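Long-range contact in HTH-type transcriptional regulator cbl (Escherichia coli K12, PDB 2FYI), which is a LysR-family transcription factor that binds DNA and may act as an accessory regulator of the cys regulon, the genes of cysteine biosynthesis: residues 105-110 against 180-186. Sequence-based numbering, arbitrary orientation.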
# COMPACT_ATOMS: atom_id res chain seq x y z
N LEU A 105 -13.03 -23.26 -13.95
CA LEU A 105 -12.90 -22.71 -12.63
C LEU A 105 -14.26 -22.08 -12.40
O LEU A 105 -14.70 -21.33 -13.26
CB LEU A 105 -11.84 -21.65 -12.78
CG LEU A 105 -10.99 -21.21 -11.62
CD1 LEU A 105 -10.36 -22.41 -11.00
CD2 LEU A 105 -9.97 -20.34 -12.26
N THR A 106 -14.96 -22.39 -11.32
CA THR A 106 -16.28 -21.77 -11.10
C THR A 106 -16.25 -20.96 -9.82
O THR A 106 -15.28 -21.07 -9.02
CB THR A 106 -17.36 -22.83 -10.95
OG1 THR A 106 -17.13 -23.54 -9.73
CG2 THR A 106 -17.37 -23.81 -12.13
N LEU A 107 -17.28 -20.14 -9.61
CA LEU A 107 -17.33 -19.29 -8.40
C LEU A 107 -17.38 -20.17 -7.17
O LEU A 107 -16.62 -19.99 -6.23
CB LEU A 107 -18.53 -18.38 -8.42
CG LEU A 107 -18.27 -17.10 -9.22
CD1 LEU A 107 -19.56 -16.31 -9.54
CD2 LEU A 107 -17.31 -16.26 -8.45
N GLU A 108 -18.28 -21.14 -7.25
CA GLU A 108 -18.50 -22.16 -6.25
C GLU A 108 -17.20 -22.89 -5.83
O GLU A 108 -17.00 -23.18 -4.64
CB GLU A 108 -19.54 -23.12 -6.80
CG GLU A 108 -20.79 -22.41 -7.45
CD GLU A 108 -20.59 -21.86 -8.88
OE1 GLU A 108 -19.45 -21.66 -9.34
OE2 GLU A 108 -21.60 -21.57 -9.56
N SER A 109 -16.32 -23.18 -6.78
CA SER A 109 -15.04 -23.77 -6.49
C SER A 109 -14.18 -22.78 -5.76
O SER A 109 -13.54 -23.11 -4.76
CB SER A 109 -14.31 -24.09 -7.76
OG SER A 109 -14.92 -25.19 -8.37
N ILE A 110 -14.07 -21.58 -6.29
CA ILE A 110 -13.16 -20.66 -5.68
C ILE A 110 -13.66 -20.41 -4.27
O ILE A 110 -12.86 -20.20 -3.35
CB ILE A 110 -13.10 -19.38 -6.48
CG1 ILE A 110 -12.56 -19.68 -7.89
CG2 ILE A 110 -12.30 -18.30 -5.75
CD1 ILE A 110 -12.44 -18.44 -8.82
N LEU A 180 -4.48 -17.50 -12.84
CA LEU A 180 -5.50 -18.22 -13.58
C LEU A 180 -6.58 -17.23 -14.04
O LEU A 180 -6.97 -16.31 -13.29
CB LEU A 180 -6.10 -19.33 -12.74
CG LEU A 180 -5.15 -20.35 -12.09
CD1 LEU A 180 -5.83 -21.45 -11.29
CD2 LEU A 180 -4.29 -20.92 -13.17
N ASP A 181 -7.03 -17.39 -15.28
CA ASP A 181 -7.90 -16.41 -15.93
C ASP A 181 -9.33 -16.56 -15.40
O ASP A 181 -9.93 -17.63 -15.53
CB ASP A 181 -7.86 -16.65 -17.45
CG ASP A 181 -8.89 -15.80 -18.23
OD1 ASP A 181 -9.95 -15.46 -17.67
OD2 ASP A 181 -8.65 -15.48 -19.42
N THR A 182 -9.88 -15.50 -14.81
CA THR A 182 -11.25 -15.55 -14.31
C THR A 182 -12.14 -14.44 -14.85
O THR A 182 -13.07 -14.01 -14.18
CB THR A 182 -11.30 -15.50 -12.77
OG1 THR A 182 -10.73 -14.27 -12.30
CG2 THR A 182 -10.55 -16.66 -12.17
N ARG A 183 -11.87 -13.96 -16.06
CA ARG A 183 -12.71 -12.92 -16.64
C ARG A 183 -14.14 -13.38 -16.82
O ARG A 183 -15.08 -12.58 -16.78
CB ARG A 183 -12.16 -12.49 -17.99
CG ARG A 183 -10.91 -11.72 -17.92
CD ARG A 183 -10.21 -11.68 -19.30
NE ARG A 183 -8.84 -11.14 -19.21
CZ ARG A 183 -7.83 -11.76 -18.58
NH1 ARG A 183 -8.02 -12.95 -17.98
NH2 ARG A 183 -6.63 -11.19 -18.53
N HIS A 184 -14.34 -14.66 -17.05
CA HIS A 184 -15.66 -15.14 -17.29
C HIS A 184 -16.46 -15.23 -16.00
O HIS A 184 -17.60 -15.63 -16.01
CB HIS A 184 -15.61 -16.49 -18.01
CG HIS A 184 -14.92 -17.56 -17.23
ND1 HIS A 184 -13.58 -17.49 -16.89
CD2 HIS A 184 -15.37 -18.74 -16.73
CE1 HIS A 184 -13.25 -18.57 -16.21
NE2 HIS A 184 -14.32 -19.33 -16.08
N LEU A 185 -15.88 -14.85 -14.88
CA LEU A 185 -16.54 -15.07 -13.60
C LEU A 185 -16.85 -13.79 -12.89
O LEU A 185 -17.76 -13.75 -12.09
CB LEU A 185 -15.66 -15.91 -12.67
CG LEU A 185 -15.28 -17.29 -13.18
CD1 LEU A 185 -14.53 -17.98 -12.05
CD2 LEU A 185 -16.49 -18.05 -13.59
N PHE A 186 -16.07 -12.76 -13.14
CA PHE A 186 -16.33 -11.45 -12.55
C PHE A 186 -16.56 -10.38 -13.61
O PHE A 186 -16.09 -10.50 -14.75
CB PHE A 186 -15.16 -11.06 -11.70
CG PHE A 186 -14.80 -12.06 -10.68
CD1 PHE A 186 -15.52 -12.14 -9.49
CD2 PHE A 186 -13.75 -12.94 -10.88
CE1 PHE A 186 -15.18 -13.09 -8.50
CE2 PHE A 186 -13.42 -13.90 -9.90
CZ PHE A 186 -14.13 -13.97 -8.71
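This is a small apolar contact in the cofactor-binding domain of a LysR-type regulator, a periplasmic-binding-protein-like fold: the short helix 107-110 and Leu105, just before its N-cap, pack against the turn that follows strand 177-180. Leu105 and Leu185 bury the most surface, Leu105 more than Leu185. Leu185 CD1 sits between the Leu105 carbonyl and the side chain of Ile110, 3.6 Å from Leu105 O and 3.9 Å from Ile110 CD1. Leu105 points toward the loop and lays CD2 3.7 Å from Thr182 CG2 and 4.0 Å from Leu180 CB. Deeper in, Leu107 CD2 meets Phe186 CE1 at 3.8 Å, and both side chains continue onto Ala131 of helix 125-134, while Ile110 and Thr182 rest on Leu91 of strand 79-94. The contact thus sits between that strand and that helix.

Each segment also has hydrogen bonds of its own. Thr106 is the N-cap residue, and its O accepts from Ile110 N at 3.0 Å. Across the turn, Asp181 OD1 takes Arg183 N at 2.9 Å in an Asx turn, and Asp181 OD2 forms a salt bridge with Arg183 NH1 at 3.0 Å. The polar link between the segments is slight: a weak hydrogen bond from His184 NE2 to Leu105 O, 3.5 Å long.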